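Local coordinates for protein importin subunit beta-1 (Saccharomyces cerevisiae, PDB 5OWU) that carries proteins into the nucleus as the importin beta subunit, associating with importin alpha, which recognises the classical nuclear localization signal of the cargo, at residues Met252-Met263 against Pro311-Leu319; Pro588-Met599 against Leu625-Tyr636. One frame throughout, in Å; residues are numbered along the deposited sequence.

Contact 1. Residues Met252-Met263 against Pro311-Leu319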
# COMPACT_ATOMS: atom_id res chain seq x y z
N MET A 252 1.02 -21.09 -3.20
CA MET A 252 1.78 -20.77 -4.41
C MET A 252 2.70 -19.58 -4.15
O MET A 252 3.88 -19.61 -4.52
CB MET A 252 0.82 -20.48 -5.56
CG MET A 252 1.48 -20.01 -6.86
SD MET A 252 2.44 -21.27 -7.70
CE MET A 252 1.16 -22.48 -8.07
N SER A 253 2.19 -18.55 -3.48
CA SER A 253 3.00 -17.37 -3.21
C SER A 253 4.18 -17.69 -2.28
O SER A 253 5.29 -17.20 -2.51
CB SER A 253 2.13 -16.26 -2.61
OG SER A 253 2.91 -15.12 -2.32
N LEU A 254 3.96 -18.51 -1.25
CA LEU A 254 5.00 -18.76 -0.26
C LEU A 254 5.96 -19.89 -0.64
O LEU A 254 7.15 -19.84 -0.31
CB LEU A 254 4.36 -19.11 1.09
CG LEU A 254 3.74 -17.96 1.87
CD1 LEU A 254 3.11 -18.52 3.14
CD2 LEU A 254 4.79 -16.91 2.21
N TYR A 255 5.46 -20.92 -1.31
CA TYR A 255 6.21 -22.12 -1.62
C TYR A 255 6.20 -22.40 -3.11
O TYR A 255 6.16 -23.56 -3.53
CB TYR A 255 5.65 -23.31 -0.84
CG TYR A 255 5.71 -23.10 0.66
CD1 TYR A 255 6.93 -23.15 1.33
CD2 TYR A 255 4.56 -22.86 1.40
CE1 TYR A 255 7.00 -22.95 2.70
CE2 TYR A 255 4.62 -22.66 2.78
CZ TYR A 255 5.85 -22.71 3.42
OH TYR A 255 5.94 -22.52 4.78
N TYR A 256 6.21 -21.34 -3.92
CA TYR A 256 6.34 -21.46 -5.37
C TYR A 256 7.37 -22.53 -5.75
O TYR A 256 7.10 -23.37 -6.61
CB TYR A 256 6.74 -20.11 -5.98
CG TYR A 256 6.87 -20.13 -7.49
CD1 TYR A 256 5.77 -19.87 -8.31
CD2 TYR A 256 8.09 -20.40 -8.10
CE1 TYR A 256 5.89 -19.89 -9.71
CE2 TYR A 256 8.22 -20.42 -9.48
CZ TYR A 256 7.12 -20.17 -10.28
OH TYR A 256 7.28 -20.20 -11.65
N THR A 257 8.52 -22.53 -5.07
CA THR A 257 9.63 -23.39 -5.49
C THR A 257 9.26 -24.87 -5.48
O THR A 257 9.94 -25.66 -6.15
CB THR A 257 10.84 -23.16 -4.58
OG1 THR A 257 12.00 -23.80 -5.13
CG2 THR A 257 10.60 -23.69 -3.17
N PHE A 258 8.21 -25.26 -4.77
CA PHE A 258 7.80 -26.66 -4.66
C PHE A 258 6.59 -27.01 -5.52
O PHE A 258 6.09 -28.14 -5.43
CB PHE A 258 7.48 -27.01 -3.20
CG PHE A 258 8.65 -26.87 -2.26
CD1 PHE A 258 9.73 -27.73 -2.35
CD2 PHE A 258 8.64 -25.90 -1.27
CE1 PHE A 258 10.80 -27.62 -1.47
CE2 PHE A 258 9.70 -25.78 -0.39
CZ PHE A 258 10.78 -26.64 -0.48
N MET A 259 6.11 -26.09 -6.36
CA MET A 259 4.82 -26.30 -7.00
C MET A 259 4.87 -27.02 -8.35
O MET A 259 3.82 -27.40 -8.87
CB MET A 259 4.12 -24.96 -7.19
CG MET A 259 3.66 -24.33 -5.88
SD MET A 259 2.42 -25.32 -5.02
CE MET A 259 3.42 -26.16 -3.78
N LYS A 260 6.04 -27.21 -8.95
CA LYS A 260 6.07 -27.77 -10.30
C LYS A 260 5.39 -29.14 -10.38
O LYS A 260 4.55 -29.34 -11.26
CB LYS A 260 7.52 -27.83 -10.81
CG LYS A 260 7.67 -28.13 -12.30
CD LYS A 260 9.13 -28.22 -12.70
CE LYS A 260 9.30 -28.41 -14.19
NZ LYS A 260 10.69 -28.83 -14.54
N PRO A 261 5.68 -30.10 -9.49
CA PRO A 261 5.00 -31.40 -9.61
C PRO A 261 3.49 -31.32 -9.42
O PRO A 261 2.74 -32.04 -10.09
CB PRO A 261 5.66 -32.25 -8.51
CG PRO A 261 6.93 -31.54 -8.18
CD PRO A 261 6.65 -30.09 -8.39
N TYR A 262 3.02 -30.47 -8.51
CA TYR A 262 1.58 -30.36 -8.29
C TYR A 262 0.90 -29.67 -9.46
O TYR A 262 -0.21 -30.04 -9.84
CB TYR A 262 1.31 -29.63 -6.97
CG TYR A 262 2.13 -30.21 -5.85
CD1 TYR A 262 1.83 -31.46 -5.32
CD2 TYR A 262 3.25 -29.55 -5.36
CE1 TYR A 262 2.60 -32.02 -4.32
CE2 TYR A 262 4.03 -30.11 -4.36
CZ TYR A 262 3.70 -31.34 -3.84
OH TYR A 262 4.46 -31.90 -2.84
N MET A 263 1.57 -28.68 -10.05
CA MET A 263 1.04 -28.05 -11.26
C MET A 263 0.93 -29.08 -12.38
O MET A 263 -0.11 -29.21 -13.03
CB MET A 263 1.94 -26.89 -11.70
CG MET A 263 1.77 -25.61 -10.90
SD MET A 263 0.13 -24.92 -11.06
CE MET A 263 -0.46 -25.39 -9.47
N PRO A 311 19.32 -17.29 -6.51
CA PRO A 311 18.92 -18.70 -6.72
C PRO A 311 17.52 -18.87 -7.28
O PRO A 311 17.25 -19.91 -7.89
CB PRO A 311 19.03 -19.31 -5.31
CG PRO A 311 19.79 -18.32 -4.49
CD PRO A 311 19.49 -16.98 -5.08
N LEU A 312 16.63 -17.89 -7.09
CA LEU A 312 15.25 -18.03 -7.53
C LEU A 312 15.18 -18.39 -9.01
O LEU A 312 15.95 -17.88 -9.83
CB LEU A 312 14.47 -16.74 -7.27
CG LEU A 312 14.06 -16.41 -5.84
CD1 LEU A 312 13.29 -15.10 -5.82
CD2 LEU A 312 13.23 -17.53 -5.21
N GLN A 313 14.24 -19.27 -9.35
CA GLN A 313 14.05 -19.73 -10.72
C GLN A 313 12.56 -19.79 -11.02
O GLN A 313 11.78 -20.34 -10.24
CB GLN A 313 14.69 -21.10 -10.93
CG GLN A 313 14.37 -22.12 -9.84
CD GLN A 313 14.71 -23.55 -10.24
OE1 GLN A 313 14.97 -23.85 -11.41
NE2 GLN A 313 14.72 -24.45 -9.26
N SER A 314 12.17 -19.23 -12.16
CA SER A 314 10.79 -19.37 -12.62
C SER A 314 10.63 -20.69 -13.35
O SER A 314 11.50 -21.11 -14.12
CB SER A 314 10.41 -18.21 -13.54
OG SER A 314 9.07 -18.34 -14.00
N TYR A 315 9.51 -21.36 -13.09
CA TYR A 315 9.10 -22.53 -13.86
C TYR A 315 8.25 -22.16 -15.07
O TYR A 315 7.89 -23.05 -15.85
CB TYR A 315 8.32 -23.50 -12.97
CG TYR A 315 9.12 -24.01 -11.80
CD1 TYR A 315 10.31 -24.70 -12.00
CD2 TYR A 315 8.68 -23.82 -10.50
CE1 TYR A 315 11.05 -25.18 -10.92
CE2 TYR A 315 9.41 -24.30 -9.42
CZ TYR A 315 10.60 -24.97 -9.64
OH TYR A 315 11.32 -25.44 -8.56
N ASN A 316 7.91 -20.88 -15.25
CA ASN A 316 7.22 -20.42 -16.45
C ASN A 316 5.87 -21.12 -16.61
O ASN A 316 5.50 -21.55 -17.71
CB ASN A 316 8.09 -20.61 -17.69
CG ASN A 316 9.35 -19.77 -17.66
OD1 ASN A 316 9.29 -18.56 -17.42
ND2 ASN A 316 10.50 -20.40 -17.88
N PHE A 317 5.14 -21.24 -15.51
CA PHE A 317 3.80 -21.84 -15.55
C PHE A 317 2.88 -21.09 -16.50
O PHE A 317 2.18 -21.70 -17.32
CB PHE A 317 3.19 -21.85 -14.14
CG PHE A 317 3.88 -22.77 -13.17
CD1 PHE A 317 4.22 -24.07 -13.52
CD2 PHE A 317 4.18 -22.33 -11.88
CE1 PHE A 317 4.84 -24.91 -12.62
CE2 PHE A 317 4.81 -23.17 -10.98
CZ PHE A 317 5.14 -24.46 -11.35
N ALA A 318 2.84 -19.76 -16.38
CA ALA A 318 1.93 -18.96 -17.18
C ALA A 318 2.28 -19.06 -18.66
O ALA A 318 1.42 -19.34 -19.50
CB ALA A 318 1.95 -17.51 -16.72
N LEU A 319 3.56 -18.85 -18.99
CA LEU A 319 4.00 -18.89 -20.38
C LEU A 319 3.57 -20.19 -21.05
O LEU A 319 2.94 -20.18 -22.12
CB LEU A 319 5.52 -18.72 -20.45
CG LEU A 319 6.12 -18.61 -21.85
CD1 LEU A 319 5.66 -17.34 -22.51
CD2 LEU A 319 7.64 -18.65 -21.79

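Contact 2. Residues Pro588-Met599 against Leu625-Tyr636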
# COMPACT_ATOMS: atom_id res chain seq x y z
N PRO A 588 5.51 31.99 -12.29
CA PRO A 588 5.57 33.00 -11.22
C PRO A 588 5.43 34.42 -11.74
O PRO A 588 4.76 35.24 -11.10
CB PRO A 588 6.95 32.75 -10.60
CG PRO A 588 7.36 31.37 -11.03
CD PRO A 588 6.74 31.19 -12.38
N SER A 589 6.04 34.72 -12.89
CA SER A 589 6.00 36.08 -13.42
C SER A 589 4.56 36.57 -13.61
O SER A 589 4.26 37.74 -13.37
CB SER A 589 6.76 36.14 -14.74
OG SER A 589 6.21 35.24 -15.69
N SER A 590 3.67 35.67 -14.02
CA SER A 590 2.28 36.04 -14.29
C SER A 590 1.46 36.26 -13.02
O SER A 590 0.31 36.70 -13.12
CB SER A 590 1.62 34.95 -15.13
OG SER A 590 0.32 35.34 -15.55
N VAL A 591 2.01 35.99 -11.84
CA VAL A 591 1.22 35.94 -10.62
C VAL A 591 1.14 37.30 -9.91
O VAL A 591 0.11 37.61 -9.29
CB VAL A 591 1.79 34.88 -9.67
CG1 VAL A 591 1.03 34.84 -8.38
CG2 VAL A 591 1.75 33.51 -10.32
N GLU A 592 2.19 38.10 -9.97
CA GLU A 592 2.24 39.35 -9.21
C GLU A 592 0.98 40.19 -9.35
O GLU A 592 0.37 40.52 -8.31
CB GLU A 592 3.48 40.14 -9.63
CG GLU A 592 3.53 41.58 -9.11
CD GLU A 592 3.42 41.65 -7.60
OE1 GLU A 592 3.69 40.63 -6.93
OE2 GLU A 592 3.07 42.73 -7.08
N PRO A 593 0.51 40.53 -10.55
CA PRO A 593 -0.62 41.48 -10.65
C PRO A 593 -1.87 41.03 -9.91
O PRO A 593 -2.65 41.88 -9.47
CB PRO A 593 -0.86 41.57 -12.16
CG PRO A 593 0.39 41.07 -12.80
CD PRO A 593 0.93 40.04 -11.87
N VAL A 594 -2.08 39.72 -9.77
CA VAL A 594 -3.30 39.19 -9.17
C VAL A 594 -3.09 38.77 -7.72
O VAL A 594 -4.06 38.36 -7.05
CB VAL A 594 -3.86 38.02 -10.01
CG1 VAL A 594 -4.23 38.51 -11.41
CG2 VAL A 594 -2.85 36.89 -10.10
N ALA A 595 -1.87 38.90 -7.19
CA ALA A 595 -1.55 38.39 -5.86
C ALA A 595 -2.56 38.87 -4.83
O ALA A 595 -3.19 38.06 -4.13
CB ALA A 595 -0.14 38.80 -5.48
N ASP A 596 -2.73 40.18 -4.72
CA ASP A 596 -3.68 40.74 -3.76
C ASP A 596 -5.02 40.03 -3.87
O ASP A 596 -5.51 39.44 -2.89
CB ASP A 596 -3.84 42.24 -4.00
CG ASP A 596 -2.72 43.06 -3.38
OD1 ASP A 596 -1.89 42.49 -2.64
OD2 ASP A 596 -2.68 44.29 -3.60
N MET A 597 -5.60 40.04 -5.06
CA MET A 597 -6.92 39.45 -5.23
C MET A 597 -6.92 38.02 -4.72
O MET A 597 -7.78 37.63 -3.92
CB MET A 597 -7.34 39.52 -6.70
CG MET A 597 -8.74 39.00 -6.97
SD MET A 597 -8.80 37.85 -8.35
CE MET A 597 -7.73 36.55 -7.77
N LEU A 598 -5.91 37.24 -5.11
CA LEU A 598 -5.88 35.84 -4.72
C LEU A 598 -5.91 35.71 -3.20
O LEU A 598 -6.73 34.97 -2.65
CB LEU A 598 -4.66 35.14 -5.31
CG LEU A 598 -4.76 34.82 -6.81
CD1 LEU A 598 -3.43 34.29 -7.33
CD2 LEU A 598 -5.87 33.82 -7.07
N MET A 599 -5.05 36.46 -2.51
CA MET A 599 -5.02 36.34 -1.06
C MET A 599 -6.35 36.76 -0.47
O MET A 599 -6.85 36.12 0.47
CB MET A 599 -3.86 37.17 -0.48
CG MET A 599 -2.47 36.58 -0.75
SD MET A 599 -2.25 34.88 -0.15
CE MET A 599 -2.57 35.08 1.60
N LEU A 625 1.73 30.57 -3.90
CA LEU A 625 1.83 32.02 -4.09
C LEU A 625 3.06 32.59 -3.39
O LEU A 625 3.77 33.42 -3.96
CB LEU A 625 0.55 32.70 -3.60
CG LEU A 625 0.43 34.20 -3.91
CD1 LEU A 625 0.51 34.44 -5.39
CD2 LEU A 625 -0.86 34.78 -3.36
N ALA A 626 3.32 32.17 -2.15
CA ALA A 626 4.52 32.62 -1.45
C ALA A 626 5.78 32.25 -2.23
O ALA A 626 6.66 33.10 -2.44
CB ALA A 626 4.57 32.01 -0.05
N ALA A 627 5.88 30.99 -2.66
CA ALA A 627 7.03 30.57 -3.44
C ALA A 627 7.21 31.44 -4.68
O ALA A 627 8.34 31.79 -5.04
CB ALA A 627 6.89 29.10 -3.84
N SER A 628 6.11 31.82 -5.33
CA SER A 628 6.22 32.58 -6.57
C SER A 628 6.54 34.06 -6.32
O SER A 628 7.28 34.67 -7.09
CB SER A 628 4.92 32.45 -7.37
OG SER A 628 4.80 31.12 -7.86
N LEU A 629 6.00 34.65 -5.26
CA LEU A 629 6.21 36.07 -4.99
C LEU A 629 7.53 36.35 -4.29
O LEU A 629 8.03 37.47 -4.38
CB LEU A 629 5.08 36.63 -4.13
CG LEU A 629 3.69 36.70 -4.76
CD1 LEU A 629 2.73 37.36 -3.78
CD2 LEU A 629 3.71 37.47 -6.07
N GLY A 630 8.10 35.37 -3.60
CA GLY A 630 9.32 35.64 -2.86
C GLY A 630 9.08 36.71 -1.82
O GLY A 630 8.10 36.67 -1.07
N LYS A 631 9.98 37.70 -1.78
CA LYS A 631 9.85 38.78 -0.82
C LYS A 631 8.55 39.54 -0.98
O LYS A 631 8.08 40.16 -0.01
CB LYS A 631 11.03 39.75 -0.95
CG LYS A 631 12.34 39.21 -0.39
CD LYS A 631 13.53 40.00 -0.91
CE LYS A 631 14.85 39.46 -0.37
NZ LYS A 631 16.02 40.10 -1.03
N GLY A 632 7.94 39.50 -2.17
CA GLY A 632 6.65 40.12 -2.38
C GLY A 632 5.54 39.55 -1.54
O GLY A 632 4.46 40.15 -1.47
N PHE A 633 5.77 38.40 -0.89
CA PHE A 633 4.75 37.81 -0.03
C PHE A 633 4.75 38.42 1.37
O PHE A 633 3.78 38.22 2.12
CB PHE A 633 4.96 36.30 0.08
CG PHE A 633 3.82 35.57 0.72
CD1 PHE A 633 2.71 35.20 -0.02
CD2 PHE A 633 3.84 35.27 2.06
CE1 PHE A 633 1.66 34.54 0.57
CE2 PHE A 633 2.79 34.62 2.66
CZ PHE A 633 1.69 34.25 1.91
N GLU A 634 5.79 39.15 1.74
CA GLU A 634 5.91 39.60 3.12
C GLU A 634 4.70 40.42 3.56
O GLU A 634 4.30 40.33 4.73
CB GLU A 634 7.21 40.40 3.29
CG GLU A 634 8.42 39.50 3.35
CD GLU A 634 9.72 40.24 3.16
OE1 GLU A 634 9.77 41.45 3.44
OE2 GLU A 634 10.71 39.60 2.73
N LYS A 635 4.09 41.19 2.65
CA LYS A 635 2.97 42.04 3.03
C LYS A 635 1.79 41.25 3.60
O LYS A 635 0.99 41.82 4.35
CB LYS A 635 2.50 42.85 1.81
CG LYS A 635 2.02 42.01 0.63
CD LYS A 635 1.72 42.86 -0.61
CE LYS A 635 0.53 43.80 -0.39
NZ LYS A 635 0.26 44.63 -1.60
N TYR A 636 1.67 39.97 3.27
CA TYR A 636 0.58 39.16 3.78
C TYR A 636 0.93 38.42 5.06
O TYR A 636 0.05 37.79 5.66
CB TYR A 636 0.15 38.12 2.73
CG TYR A 636 -0.03 38.70 1.34
CD1 TYR A 636 -1.13 39.48 1.02
CD2 TYR A 636 0.91 38.46 0.34
CE1 TYR A 636 -1.31 40.00 -0.25
CE2 TYR A 636 0.75 38.98 -0.94
CZ TYR A 636 -0.36 39.75 -1.22
OH TYR A 636 -0.53 40.28 -2.49

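Contact 1. Residues Met252-Met263 against Pro311-Leu319
Tyr256 OH takes the backbone N of Tyr315, and Tyr315 OH reaches the carbonyl of Thr257, the residue after Tyr256. The amide N of Tyr315 donates to Tyr256 OH over 2.9 Å, arriving in the plane of the Tyr256 ring with an N-H...O angle of 151°. The phenol of Tyr315 donates to the Thr257 carbonyl, OH to O 2.8 Å, tilted 23° from the carbonyl plane. Between these two bonds the rings lie nearly parallel but slid apart, touching at Tyr256 CE2 and Tyr315 CD2, 3.6 Å apart. Tyr256 OH has a further partner in Glu297 of helix 280-306, whose carboxylate also takes the backbone N of Phe317 where helix 317-332 begins. Just before that helix, Ser314 OG accepts from the Asn316 backbone N (3.1 Å), an ST turn. The chain here belongs to a stack of HEAT repeats: 252-263 is the turn from HEAT 6 into HEAT 7, and 311-319 leads into HEAT 8. Apolar groups fill the rest. CG anti to the carbonyl carbon (chi1 -67°) carries the Phe317 ring in among Tyr256 CE1, Lys260 CA and Met263, completing an aromatic cluster with the two tyrosines; Tyr315 CB lies over one face of its ring and Met263 CG over the other, 3.6 Å from the ring centroid. Met263 SD stands above the same face, a more distant Met-aromatic contact. Lys260 lays CB over the Tyr315 ring face, 4.1 Å from its centroid, while its extended chain carries CD past CD1 of that ring; NZ makes a weak hydrogen bond to the backbone of another protein's chain.

Contact 2. Residues Pro588-Met599 against Leu625-Tyr636
Pro588 and Ser628 bring the backbones closest, CA to CA 4.7 Å; farther along, the axes of the short helical segments 595-599 and 625-629 pass 11.9 Å apart at closest, their directions 164° apart, nearly antiparallel. Ala595 sits where they face each other, its CB 3.6 Å from Leu629 CD1. Past Gly630, which leaves the helix with positive phi, the chain turns back and sets Tyr636 against Met599, whose CG lies over the centre of the ring, 3.6 Å from its centroid. Both Met599 SD and CG also touch Leu625 CD2. This is the antiparallel helix pair of HEAT 14, with the turn that leads into HEAT 15. At the edge of the Tyr636 ring, OH donates to Asp596 OD1 over 2.6 Å, coming from the anti side and 24° out of the carboxylate plane, which stands nearly perpendicular to the ring (86°). The same oxygen receives Lys635 NZ at 3.2 Å through its syn lone pair, a salt bridge. Lys635 CG covers the face of the Tyr636 ring opposite Met599. Replacing Tyr636 by an alanine would probably leave Asp596 OD1 with the lysine alone and open a gap between Met599 and the Lys635 chain.

In the fold
Contact 1 closes well before contact 2 opens: the ranges 252-263 and 311-319 both precede 588-599 and 625-636. Their centres are 60 Å apart, the nearest atoms about 44 Å, and they lie on opposite sides of the chain's centre. They share no helix, and the protein has no strand to join them. What relates them is the all-helical solenoid, in which contact 1 links the junctions around HEAT 6, 7 and 8, while contact 2 lies within HEAT 14 and its passage into HEAT 15. Each joins helices that are neighbours in the stack, and repeated steps of this kind build the superhelix that importin beta wraps around its partners.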